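Local structure of potential RNA-dependent RNA polymerase (5I62) at residues S46-I58 against Y456-I468. The protein catalyses RNA-templated RNA synthesis from ribonucleoside triphosphates, probably in both transcription and genome replication of a small double-stranded RNA virus. Residues are numbered along the deposited sequence; the frame is centred on the assembly and turned at random.
Sequences SICDEWYKKLVSI and YHPLKEEFLDFCI
Trp51 and Phe466 reach across from facing helices and, with Phe463, form an aromatic cluster. The edge of Phe463 meets the indole face in a T-shaped contact, planes at 71°, and its CD1 stands over the centre of the ring system, 3.6 Å from Trp51 CE2. Trp51 CG lies anti to the backbone N (chi1 171°), which carries the indole across to the far backbone, where CH2 comes 3.5 Å from Phe463 N. The Phe466 ring is inclined to the indole and takes Trp51 CB over one face as a CH-pi contact, 4.1 Å from CB to the ring centroid. Phe466 is also a knob in a hole made by Ile47, Glu50, Trp51 and Lys54: Ile47 CG2 and Glu50 CG touch its edge, while the Lys54 chain, extended beyond CG, brings NZ to 3.6 Å from Phe466 CD1.

Helices 46-55 and 460-468 pack nearly antiparallel, at 156° with axes 10.9 Å apart, consistent with the right-hand polymerase fold, where an N-terminal region packs on the C-terminal thumb. Helix 419-427 adds Leu423 against Trp51 and Phe463, and Thr419 hydrogen-bonds Trp51 NE1.

Toward residues 456-459 aliphatic groups take over. Leu459 CD1 packs on Lys54 O, on Leu55 and, at 3.7 Å, on Ile58 CG2; Leu55 CD1 abuts the His457 ring edge at CE1.

Polar bonds order each segment internally. Leu459, at the N-cap position of helix 460-468, donates its backbone N-H to His457 ND1 (3.0 Å from N) in the imidazole plane; Glu69 hydrogen-bonds NE2, so both ring nitrogens are engaged. Ser57 OG hydrogen-bonds Lys54 O, a carbonyl that also accepts from Ser57 N.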
loop_
_atom_site.group_PDB
_atom_site.type_symbol
_atom_site.label_atom_id
_atom_site.label_comp_id
_atom_site.label_asym_id
_atom_site.label_seq_id
_atom_site.Cartn_x
_atom_site.Cartn_y
_atom_site.Cartn_z
ATOM N N SER A 46 29.199 -1.120 -2.576
ATOM C CA SER A 46 30.188 -0.315 -1.867
ATOM C C SER A 46 29.533 0.706 -0.947
ATOM O O SER A 46 30.012 0.931 0.165
ATOM C CB SER A 46 31.110 0.369 -2.866
ATOM O OG SER A 46 31.980 -0.587 -3.446
ATOM N N ILE A 47 28.457 1.354 -1.403
ATOM C CA ILE A 47 27.687 2.232 -0.521
ATOM C C ILE A 47 27.228 1.459 0.703
ATOM O O ILE A 47 27.451 1.871 1.848
ATOM C CB ILE A 47 26.481 2.836 -1.262
ATOM C CG1 ILE A 47 26.938 3.713 -2.431
ATOM C CG2 ILE A 47 25.600 3.624 -0.278
ATOM C CD1 ILE A 47 25.878 3.874 -3.484
ATOM N N CYS A 48 26.571 0.323 0.478
ATOM C CA CYS A 48 26.046 -0.456 1.595
ATOM C C CYS A 48 27.171 -0.956 2.488
ATOM O O CYS A 48 27.077 -0.888 3.719
ATOM C CB CYS A 48 25.212 -1.616 1.063
ATOM S SG CYS A 48 23.627 -1.092 0.334
ATOM N N ASP A 49 28.259 -1.450 1.880
ATOM C CA ASP A 49 29.376 -1.972 2.666
ATOM C C ASP A 49 29.953 -0.894 3.578
ATOM O O ASP A 49 30.285 -1.159 4.741
ATOM C CB ASP A 49 30.460 -2.527 1.740
ATOM C CG ASP A 49 30.069 -3.856 1.093
ATOM O OD1 ASP A 49 29.027 -4.438 1.474
ATOM O OD2 ASP A 49 30.806 -4.320 0.190
ATOM N N GLU A 50 30.069 0.331 3.061
ATOM C CA GLU A 50 30.648 1.419 3.842
ATOM C C GLU A 50 29.759 1.783 5.026
ATOM O O GLU A 50 30.243 1.957 6.156
ATOM C CB GLU A 50 30.885 2.634 2.940
ATOM C CG GLU A 50 31.740 3.692 3.596
ATOM C CD GLU A 50 33.183 3.221 3.779
ATOM O OE1 GLU A 50 33.936 3.872 4.536
ATOM O OE2 GLU A 50 33.563 2.200 3.161
ATOM N N TRP A 51 28.452 1.899 4.792
ATOM C CA TRP A 51 27.551 2.193 5.901
ATOM C C TRP A 51 27.518 1.039 6.900
ATOM O O TRP A 51 27.405 1.262 8.111
ATOM C CB TRP A 51 26.141 2.500 5.398
ATOM C CG TRP A 51 25.163 2.581 6.539
ATOM C CD1 TRP A 51 24.096 1.756 6.774
ATOM C CD2 TRP A 51 25.198 3.509 7.624
ATOM N NE1 TRP A 51 23.458 2.124 7.941
ATOM C CE2 TRP A 51 24.115 3.196 8.482
ATOM C CE3 TRP A 51 26.036 4.577 7.955
ATOM C CZ2 TRP A 51 23.850 3.917 9.641
ATOM C CZ3 TRP A 51 25.778 5.288 9.114
ATOM C CH2 TRP A 51 24.689 4.955 9.945
ATOM N N TYR A 52 27.635 -0.200 6.408
ATOM C CA TYR A 52 27.562 -1.366 7.287
ATOM C C TYR A 52 28.663 -1.345 8.336
ATOM O O TYR A 52 28.461 -1.802 9.469
ATOM C CB TYR A 52 27.648 -2.650 6.471
ATOM C CG TYR A 52 27.063 -3.849 7.185
ATOM C CD1 TYR A 52 27.726 -4.449 8.249
ATOM C CD2 TYR A 52 25.814 -4.342 6.828
ATOM C CE1 TYR A 52 27.174 -5.532 8.924
ATOM C CE2 TYR A 52 25.256 -5.427 7.480
ATOM C CZ TYR A 52 25.941 -6.019 8.527
ATOM O OH TYR A 52 25.386 -7.097 9.176
ATOM N N LYS A 53 29.842 -0.822 7.979
ATOM C CA LYS A 53 30.933 -0.733 8.945
ATOM C C LYS A 53 30.527 0.021 10.200
ATOM O O LYS A 53 31.039 -0.269 11.284
ATOM C CB LYS A 53 32.152 -0.054 8.329
ATOM C CG LYS A 53 32.819 -0.811 7.214
ATOM C CD LYS A 53 34.016 -0.008 6.716
ATOM C CE LYS A 53 34.545 -0.547 5.416
ATOM N NZ LYS A 53 35.634 0.321 4.888
ATOM N N LYS A 54 29.631 0.999 10.073
ATOM C CA LYS A 54 29.161 1.769 11.216
ATOM C C LYS A 54 27.841 1.237 11.790
ATOM O O LYS A 54 27.635 1.289 13.011
ATOM C CB LYS A 54 28.967 3.240 10.850
ATOM C CG LYS A 54 29.372 3.773 9.591
ATOM C CD LYS A 54 29.283 5.293 9.563
ATOM C CE LYS A 54 29.524 5.629 8.132
ATOM N NZ LYS A 54 29.451 7.025 8.056
ATOM N N LEU A 55 26.946 0.723 10.934
ATOM C CA LEU A 55 25.702 0.121 11.415
ATOM C C LEU A 55 25.989 -0.968 12.436
ATOM O O LEU A 55 25.346 -1.037 13.490
ATOM C CB LEU A 55 24.912 -0.463 10.248
ATOM C CG LEU A 55 23.534 -1.026 10.615
ATOM C CD1 LEU A 55 22.691 0.064 11.239
ATOM C CD2 LEU A 55 22.835 -1.627 9.403
ATOM N N VAL A 56 26.995 -1.793 12.147
ATOM C CA VAL A 56 27.295 -2.994 12.905
ATOM C C VAL A 56 27.552 -2.688 14.376
ATOM O O VAL A 56 27.438 -3.578 15.222
ATOM C CB VAL A 56 28.487 -3.701 12.238
ATOM C CG1 VAL A 56 29.805 -3.090 12.707
ATOM C CG2 VAL A 56 28.437 -5.194 12.470
ATOM N N SER A 57 27.858 -1.430 14.702
ATOM C CA SER A 57 28.077 -1.006 16.077
ATOM C C SER A 57 26.855 -1.196 16.978
ATOM O O SER A 57 27.002 -1.190 18.207
ATOM C CB SER A 57 28.519 0.456 16.078
ATOM O OG SER A 57 27.431 1.321 15.794
ATOM N N ILE A 58 25.653 -1.341 16.414
ATOM C CA ILE A 58 24.471 -1.545 17.257
ATOM C C ILE A 58 24.212 -3.007 17.588
ATOM O O ILE A 58 23.289 -3.293 18.359
ATOM C CB ILE A 58 23.179 -1.005 16.612
ATOM C CG1 ILE A 58 22.861 -1.819 15.359
ATOM C CG2 ILE A 58 23.303 0.465 16.293
ATOM C CD1 ILE A 58 21.555 -1.497 14.676
ATOM N N TYR A 456 13.873 7.567 13.877
ATOM C CA TYR A 456 14.040 7.012 15.218
ATOM C C TYR A 456 15.155 5.988 15.302
ATOM O O TYR A 456 15.297 5.327 16.337
ATOM C CB TYR A 456 12.746 6.386 15.718
ATOM C CG TYR A 456 11.636 7.374 15.896
ATOM C CD1 TYR A 456 11.745 8.404 16.824
ATOM C CD2 TYR A 456 10.470 7.269 15.161
ATOM C CE1 TYR A 456 10.732 9.312 17.000
ATOM C CE2 TYR A 456 9.446 8.164 15.338
ATOM C CZ TYR A 456 9.579 9.180 16.258
ATOM O OH TYR A 456 8.559 10.081 16.433
ATOM N N HIS A 457 15.923 5.818 14.235
ATOM C CA HIS A 457 17.006 4.855 14.242
ATOM C C HIS A 457 18.074 5.315 15.225
ATOM O O HIS A 457 18.358 6.514 15.314
ATOM C CB HIS A 457 17.582 4.735 12.830
ATOM C CG HIS A 457 18.432 3.527 12.587
ATOM N ND1 HIS A 457 19.728 3.421 13.042
ATOM C CD2 HIS A 457 18.184 2.389 11.896
ATOM C CE1 HIS A 457 20.235 2.264 12.655
ATOM N NE2 HIS A 457 19.318 1.620 11.956
ATOM N N PRO A 458 18.685 4.402 15.971
ATOM C CA PRO A 458 19.740 4.815 16.911
ATOM C C PRO A 458 20.895 5.551 16.245
ATOM O O PRO A 458 21.539 6.384 16.892
ATOM C CB PRO A 458 20.198 3.487 17.535
ATOM C CG PRO A 458 19.772 2.428 16.562
ATOM C CD PRO A 458 18.473 2.944 15.968
ATOM N N LEU A 459 21.161 5.283 14.962
ATOM C CA LEU A 459 22.293 5.867 14.246
ATOM C C LEU A 459 21.856 6.893 13.207
ATOM O O LEU A 459 22.546 7.104 12.208
ATOM C CB LEU A 459 23.121 4.776 13.576
ATOM C CG LEU A 459 23.819 3.788 14.506
ATOM C CD1 LEU A 459 24.590 2.783 13.671
ATOM C CD2 LEU A 459 24.739 4.514 15.471
ATOM N N LYS A 460 20.715 7.544 13.428
ATOM C CA LYS A 460 20.165 8.404 12.389
ATOM C C LYS A 460 21.086 9.582 12.090
ATOM O O LYS A 460 21.159 10.039 10.945
ATOM C CB LYS A 460 18.787 8.892 12.789
ATOM C CG LYS A 460 18.790 9.675 14.072
ATOM C CD LYS A 460 17.386 10.046 14.454
ATOM C CE LYS A 460 17.358 10.731 15.810
ATOM N NZ LYS A 460 16.212 11.664 15.892
ATOM N N GLU A 461 21.793 10.096 13.105
ATOM C CA GLU A 461 22.657 11.251 12.865
ATOM C C GLU A 461 23.873 10.860 12.042
ATOM O O GLU A 461 24.279 11.598 11.135
ATOM C CB GLU A 461 23.100 11.887 14.185
ATOM C CG GLU A 461 21.970 12.389 15.054
ATOM C CD GLU A 461 21.244 13.599 14.459
ATOM O OE1 GLU A 461 21.685 14.144 13.415
ATOM O OE2 GLU A 461 20.206 14.000 15.035
ATOM N N GLU A 462 24.487 9.717 12.370
ATOM C CA GLU A 462 25.566 9.196 11.543
ATOM C C GLU A 462 25.058 8.881 10.147
ATOM O O GLU A 462 25.737 9.160 9.150
ATOM C CB GLU A 462 26.174 7.948 12.176
ATOM C CG GLU A 462 26.902 8.198 13.496
ATOM C CD GLU A 462 25.972 8.236 14.708
ATOM O OE1 GLU A 462 24.731 8.297 14.541
ATOM O OE2 GLU A 462 26.489 8.207 15.847
ATOM N N PHE A 463 23.855 8.311 10.061
ATOM C CA PHE A 463 23.297 7.975 8.764
ATOM C C PHE A 463 23.106 9.224 7.914
ATOM O O PHE A 463 23.416 9.218 6.717
ATOM C CB PHE A 463 21.979 7.230 8.933
ATOM C CG PHE A 463 21.418 6.729 7.642
ATOM C CD1 PHE A 463 22.048 5.694 6.967
ATOM C CD2 PHE A 463 20.283 7.309 7.087
ATOM C CE1 PHE A 463 21.547 5.221 5.768
ATOM C CE2 PHE A 463 19.768 6.837 5.882
ATOM C CZ PHE A 463 20.406 5.789 5.223
ATOM N N LEU A 464 22.631 10.315 8.527
ATOM C CA LEU A 464 22.434 11.560 7.789
ATOM C C LEU A 464 23.759 12.129 7.288
ATOM O O LEU A 464 23.853 12.580 6.143
ATOM C CB LEU A 464 21.715 12.576 8.666
ATOM C CG LEU A 464 21.352 13.882 7.967
ATOM C CD1 LEU A 464 20.424 13.628 6.773
ATOM C CD2 LEU A 464 20.718 14.840 8.963
ATOM N N ASP A 465 24.792 12.131 8.140
ATOM C CA ASP A 465 26.103 12.597 7.702
ATOM C C ASP A 465 26.624 11.733 6.563
ATOM O O ASP A 465 27.219 12.240 5.606
ATOM C CB ASP A 465 27.089 12.596 8.870
ATOM C CG ASP A 465 26.778 13.668 9.913
ATOM O OD1 ASP A 465 26.144 14.687 9.567
ATOM O OD2 ASP A 465 27.170 13.485 11.088
ATOM N N PHE A 466 26.392 10.422 6.637
ATOM C CA PHE A 466 26.758 9.540 5.536
ATOM C C PHE A 466 26.018 9.907 4.255
ATOM O O PHE A 466 26.603 9.902 3.169
ATOM C CB PHE A 466 26.467 8.086 5.912
ATOM C CG PHE A 466 26.880 7.098 4.859
ATOM C CD1 PHE A 466 28.206 6.725 4.724
ATOM C CD2 PHE A 466 25.946 6.554 3.992
ATOM C CE1 PHE A 466 28.590 5.807 3.761
ATOM C CE2 PHE A 466 26.322 5.639 3.016
ATOM C CZ PHE A 466 27.647 5.265 2.901
ATOM N N CYS A 467 24.723 10.203 4.355
ATOM C CA CYS A 467 23.945 10.525 3.160
ATOM C C CYS A 467 24.327 11.888 2.581
ATOM O O CYS A 467 24.357 12.063 1.355
ATOM C CB CYS A 467 22.457 10.471 3.487
ATOM S SG CYS A 467 21.889 8.754 3.812
ATOM N N ILE A 468 24.605 12.868 3.441
ATOM C CA ILE A 468 25.025 14.183 2.952
ATOM C C ILE A 468 26.237 14.054 2.036
ATOM O O ILE A 468 26.300 14.671 0.966
ATOM C CB ILE A 468 25.311 15.126 4.136
ATOM C CG1 ILE A 468 24.005 15.529 4.845
ATOM C CG2 ILE A 468 26.068 16.365 3.654
ATOM C CD1 ILE A 468 24.225 16.146 6.244
#